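PDB 5Z3K: glucosidase from Croceicoccus marinus, which probably hydrolyses O-glycosidic bonds as a beta-glucosidase of glycoside hydrolase family 39, whose catalytic domain is a TIM barrel. Local coordinates for residues Asp4-Pro16 against Thr419-Pro432. Residues are numbered along the deposited sequence; the frame is centred on the assembly and turned at random.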
loop_
_atom_site.group_PDB
_atom_site.type_symbol
_atom_site.label_atom_id
_atom_site.label_comp_id
_atom_site.label_asym_id
_atom_site.label_seq_id
_atom_site.Cartn_x
_atom_site.Cartn_y
_atom_site.Cartn_z
ATOM N N ASP A 4 -22.564 -18.320 21.475
ATOM C CA ASP A 4 -22.530 -17.096 20.683
ATOM C C ASP A 4 -21.923 -15.933 21.462
ATOM O O ASP A 4 -22.548 -15.375 22.366
ATOM C CB ASP A 4 -23.939 -16.731 20.207
ATOM C CG ASP A 4 -24.242 -17.283 18.835
ATOM O OD1 ASP A 4 -23.385 -18.021 18.298
ATOM O OD2 ASP A 4 -25.330 -16.979 18.294
ATOM N N LEU A 5 -20.688 -15.584 21.115
ATOM C CA LEU A 5 -20.013 -14.434 21.696
ATOM C C LEU A 5 -20.269 -13.207 20.832
ATOM O O LEU A 5 -20.024 -13.233 19.619
ATOM C CB LEU A 5 -18.518 -14.703 21.819
ATOM C CG LEU A 5 -18.209 -15.955 22.632
ATOM C CD1 LEU A 5 -16.778 -16.386 22.413
ATOM C CD2 LEU A 5 -18.487 -15.687 24.100
ATOM N N ILE A 6 -20.772 -12.142 21.453
ATOM C CA ILE A 6 -21.169 -10.931 20.748
ATOM C C ILE A 6 -20.265 -9.802 21.217
ATOM O O ILE A 6 -20.222 -9.490 22.413
ATOM C CB ILE A 6 -22.650 -10.592 20.982
ATOM C CG1 ILE A 6 -23.546 -11.785 20.610
ATOM C CG2 ILE A 6 -23.049 -9.337 20.213
ATOM C CD1 ILE A 6 -23.601 -12.098 19.112
ATOM N N ALA A 7 -19.547 -9.191 20.278
ATOM C CA ALA A 7 -18.723 -8.038 20.596
ATOM C C ALA A 7 -19.591 -6.801 20.800
ATOM O O ALA A 7 -20.615 -6.616 20.139
ATOM C CB ALA A 7 -17.702 -7.792 19.486
ATOM N N LYS A 8 -19.162 -5.933 21.716
ATOM C CA LYS A 8 -19.915 -4.736 22.071
ATOM C C LYS A 8 -19.104 -3.499 21.705
ATOM O O LYS A 8 -18.060 -3.235 22.311
ATOM C CB LYS A 8 -20.264 -4.751 23.564
ATOM C CG LYS A 8 -21.400 -5.723 23.874
ATOM C CD LYS A 8 -21.447 -6.058 25.347
ATOM C CE LYS A 8 -22.573 -7.033 25.669
ATOM N NZ LYS A 8 -22.590 -7.353 27.129
ATOM N N LEU A 9 -19.596 -2.727 20.734
ATOM C CA LEU A 9 -18.881 -1.578 20.202
ATOM C C LEU A 9 -19.668 -0.307 20.462
ATOM O O LEU A 9 -20.900 -0.310 20.424
ATOM C CB LEU A 9 -18.632 -1.716 18.695
ATOM C CG LEU A 9 -17.811 -2.933 18.286
ATOM C CD1 LEU A 9 -17.902 -3.177 16.784
ATOM C CD2 LEU A 9 -16.377 -2.699 18.727
ATOM N N SER A 10 -18.954 0.782 20.725
ATOM C CA SER A 10 -19.596 2.076 20.867
ATOM C C SER A 10 -18.767 3.135 20.162
ATOM O O SER A 10 -17.535 3.126 20.241
ATOM C CB SER A 10 -19.784 2.454 22.344
ATOM O OG SER A 10 -18.600 2.205 23.067
ATOM N N VAL A 11 -19.461 4.054 19.493
ATOM C CA VAL A 11 -18.861 5.147 18.738
ATOM C C VAL A 11 -19.503 6.453 19.178
ATOM O O VAL A 11 -20.728 6.530 19.314
ATOM C CB VAL A 11 -19.055 4.948 17.223
ATOM C CG1 VAL A 11 -18.763 6.246 16.457
ATOM C CG2 VAL A 11 -18.190 3.806 16.726
ATOM N N ASN A 12 -18.682 7.470 19.417
ATOM C CA ASN A 12 -19.162 8.838 19.588
ATOM C C ASN A 12 -18.972 9.546 18.253
ATOM O O ASN A 12 -17.843 9.875 17.877
ATOM C CB ASN A 12 -18.415 9.571 20.706
ATOM C CG ASN A 12 -19.058 10.914 21.055
ATOM O OD1 ASN A 12 -19.638 11.577 20.193
ATOM N ND2 ASN A 12 -18.949 11.322 22.323
ATOM N N ALA A 13 -20.074 9.795 17.551
ATOM C CA ALA A 13 -20.035 10.369 16.211
ATOM C C ALA A 13 -19.991 11.894 16.204
ATOM O O ALA A 13 -19.940 12.491 15.127
ATOM C CB ALA A 13 -21.243 9.884 15.402
ATOM N N GLY A 14 -19.967 12.535 17.368
ATOM C CA GLY A 14 -20.093 13.977 17.432
ATOM C C GLY A 14 -18.813 14.720 17.730
ATOM O O GLY A 14 -18.813 15.953 17.769
ATOM N N GLU A 15 -17.721 14.000 17.957
ATOM C CA GLU A 15 -16.472 14.698 18.213
ATOM C C GLU A 15 -15.286 13.933 17.645
ATOM O O GLU A 15 -15.065 12.757 17.976
ATOM C CB GLU A 15 -16.277 14.927 19.703
ATOM C CG GLU A 15 -16.332 13.666 20.526
ATOM C CD GLU A 15 -16.419 13.969 21.999
ATOM O OE1 GLU A 15 -16.854 15.093 22.340
ATOM O OE2 GLU A 15 -16.051 13.085 22.805
ATOM N N PRO A 16 -14.488 14.570 16.805
ATOM C CA PRO A 16 -13.308 13.888 16.281
ATOM C C PRO A 16 -12.265 13.706 17.371
ATOM O O PRO A 16 -12.088 14.566 18.237
ATOM C CB PRO A 16 -12.817 14.829 15.176
ATOM C CG PRO A 16 -13.323 16.164 15.561
ATOM C CD PRO A 16 -14.595 15.960 16.328
ATOM N N THR A 419 -10.925 -14.000 19.648
ATOM C CA THR A 419 -11.934 -14.190 20.688
ATOM C C THR A 419 -13.056 -15.097 20.209
ATOM O O THR A 419 -13.754 -15.700 21.031
ATOM C CB THR A 419 -12.492 -12.835 21.144
ATOM O OG1 THR A 419 -11.419 -12.012 21.613
ATOM C CG2 THR A 419 -13.498 -13.000 22.274
ATOM N N GLY A 420 -13.218 -15.234 18.900
ATOM C CA GLY A 420 -14.258 -16.088 18.366
ATOM C C GLY A 420 -15.642 -15.487 18.354
ATOM O O GLY A 420 -16.624 -16.240 18.349
ATOM N N TYR A 421 -15.758 -14.157 18.334
ATOM C CA TYR A 421 -17.060 -13.520 18.168
ATOM C C TYR A 421 -17.793 -14.067 16.951
ATOM O O TYR A 421 -17.198 -14.299 15.893
ATOM C CB TYR A 421 -16.915 -12.010 18.002
ATOM C CG TYR A 421 -16.339 -11.290 19.194
ATOM C CD1 TYR A 421 -16.961 -11.353 20.433
ATOM C CD2 TYR A 421 -15.191 -10.519 19.068
ATOM C CE1 TYR A 421 -16.450 -10.678 21.523
ATOM C CE2 TYR A 421 -14.669 -9.841 20.158
ATOM C CZ TYR A 421 -15.303 -9.934 21.381
ATOM O OH TYR A 421 -14.786 -9.258 22.452
ATOM N N SER A 422 -19.096 -14.252 17.105
ATOM C CA SER A 422 -19.977 -14.603 16.005
ATOM C C SER A 422 -20.811 -13.418 15.545
ATOM O O SER A 422 -21.536 -13.533 14.552
ATOM C CB SER A 422 -20.890 -15.759 16.418
ATOM O OG SER A 422 -21.779 -15.352 17.442
ATOM N N GLY A 423 -20.718 -12.287 16.234
ATOM C CA GLY A 423 -21.467 -11.109 15.842
ATOM C C GLY A 423 -21.106 -9.947 16.740
ATOM O O GLY A 423 -20.212 -10.037 17.585
ATOM N N TYR A 424 -21.817 -8.842 16.541
ATOM C CA TYR A 424 -21.513 -7.608 17.246
ATOM C C TYR A 424 -22.804 -6.838 17.465
ATOM O O TYR A 424 -23.787 -7.000 16.736
ATOM C CB TYR A 424 -20.501 -6.741 16.460
ATOM C CG TYR A 424 -21.096 -6.169 15.192
ATOM C CD1 TYR A 424 -21.779 -4.954 15.202
ATOM C CD2 TYR A 424 -21.017 -6.864 13.984
ATOM C CE1 TYR A 424 -22.356 -4.447 14.052
ATOM C CE2 TYR A 424 -21.579 -6.352 12.830
ATOM C CZ TYR A 424 -22.246 -5.148 12.869
ATOM O OH TYR A 424 -22.822 -4.643 11.723
ATOM N N THR A 425 -22.790 -5.980 18.470
ATOM C CA THR A 425 -23.758 -4.899 18.535
ATOM C C THR A 425 -22.972 -3.607 18.684
ATOM O O THR A 425 -21.912 -3.593 19.308
ATOM C CB THR A 425 -24.780 -5.084 19.670
ATOM O OG1 THR A 425 -25.710 -3.995 19.644
ATOM C CG2 THR A 425 -24.079 -5.135 21.024
ATOM N N LEU A 426 -23.469 -2.539 18.058
ATOM C CA LEU A 426 -22.715 -1.305 17.883
ATOM C C LEU A 426 -23.626 -0.130 18.203
ATOM O O LEU A 426 -24.658 0.038 17.554
ATOM C CB LEU A 426 -22.190 -1.193 16.441
ATOM C CG LEU A 426 -21.754 0.197 15.962
ATOM C CD1 LEU A 426 -20.528 0.686 16.752
ATOM C CD2 LEU A 426 -21.462 0.197 14.450
ATOM N N GLU A 427 -23.252 0.694 19.180
ATOM C CA GLU A 427 -24.055 1.863 19.532
ATOM C C GLU A 427 -23.333 3.129 19.087
ATOM O O GLU A 427 -22.221 3.416 19.552
ATOM C CB GLU A 427 -24.345 1.914 21.031
ATOM C CG GLU A 427 -25.130 3.158 21.441
ATOM C CD GLU A 427 -25.917 2.981 22.730
ATOM O OE1 GLU A 427 -26.018 1.844 23.242
ATOM O OE2 GLU A 427 -26.452 3.992 23.226
ATOM N N ILE A 428 -23.965 3.890 18.200
ATOM C CA ILE A 428 -23.428 5.154 17.722
ATOM C C ILE A 428 -24.246 6.273 18.349
ATOM O O ILE A 428 -25.456 6.362 18.131
ATOM C CB ILE A 428 -23.460 5.247 16.188
ATOM C CG1 ILE A 428 -22.818 4.013 15.546
ATOM C CG2 ILE A 428 -22.749 6.498 15.737
ATOM C CD1 ILE A 428 -23.815 3.035 14.938
ATOM N N GLY A 429 -23.593 7.124 19.125
ATOM C CA GLY A 429 -24.285 8.230 19.748
ATOM C C GLY A 429 -23.838 9.575 19.216
ATOM O O GLY A 429 -22.812 9.670 18.539
ATOM N N HIS A 430 -24.629 10.612 19.504
ATOM C CA HIS A 430 -24.291 11.995 19.175
ATOM C C HIS A 430 -24.046 12.196 17.678
ATOM O O HIS A 430 -23.067 12.829 17.275
ATOM C CB HIS A 430 -23.076 12.460 19.981
ATOM C CG HIS A 430 -23.265 12.350 21.458
ATOM N ND1 HIS A 430 -24.091 13.195 22.166
ATOM C CD2 HIS A 430 -22.747 11.484 22.360
ATOM C CE1 HIS A 430 -24.066 12.862 23.445
ATOM N NE2 HIS A 430 -23.260 11.826 23.589
ATOM N N LEU A 431 -24.946 11.667 16.851
ATOM C CA LEU A 431 -24.843 11.917 15.420
ATOM C C LEU A 431 -24.764 13.425 15.195
ATOM O O LEU A 431 -25.541 14.174 15.804
ATOM C CB LEU A 431 -26.027 11.323 14.656
ATOM C CG LEU A 431 -26.058 9.793 14.589
ATOM C CD1 LEU A 431 -27.325 9.275 13.905
ATOM C CD2 LEU A 431 -24.823 9.264 13.889
ATOM N N PRO A 432 -23.805 13.910 14.394
ATOM C CA PRO A 432 -23.445 15.336 14.467
ATOM C C PRO A 432 -24.471 16.263 13.855
ATOM O O PRO A 432 -24.476 17.456 14.186
ATOM C CB PRO A 432 -22.110 15.405 13.710
ATOM C CG PRO A 432 -22.142 14.239 12.767
ATOM C CD PRO A 432 -22.946 13.157 13.466
HETATM O O HOH W 1 -19.024 -17.356 19.161
#
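Strands 6-13 and 423-429 pair in parallel from Ile6–Gly423 to Asn12–Gly429, within the mixed beta-sheet domain that accompanies the TIM barrel of this GH39 enzyme. Eight backbone hydrogen bonds define the register, beginning with Ser422 N to Leu5 O and ending with Ala13 N to Gly429 O (2.9 Å). The donors on the first strand are Ala7, Leu9, Val11 and Ala13; Ser10 is instead joined through its backbone to Thr350.

The face bearing Ala7, Leu9, Val11, Leu426 and Ile428 is hydrocarbon, with Tyr424 among them. Leu426 has CG anti to its N (chi1 162°), which carries CD1 to Leu9 CB at 3.6 Å and to Val11 CG2 at 3.9 Å. Val11 CG1 and Ala13 CB both meet Ile428 CG2, the latter at 3.7 Å. Phe357 of strand 357-363, and Ile372 and Ile374 of strand 369-376, pack against this layer, while Tyr424 OH is hydrogen-bonded to Glu476 OE1.

At the N-terminal end the Tyr421 ring is sandwiched: Ala7 CB stands 3.5 Å from its centroid, 1° off the normal, a CH-pi contact, and Thr419 CG2 lies over the opposite face, displaced toward the rim. With an alanine here the ring is gone, and the Ala7 methyl would probably lose its CH-pi partner and Phe357 its edge-to-face mate. Nearby, one water accepts from Leu5 N and donates to Gly420 O.

At the far end Asn12 OD1 takes the N-H of Gly14 (3.0 Å), an Asx turn at the corner where the chain leaves the sheet; His430 packs obliquely on the amide, their planes 24° apart. The chemistry thus implies that main-chain bonds set the alignment of segments 403 residues apart, while hydrocarbon contacts bury one face.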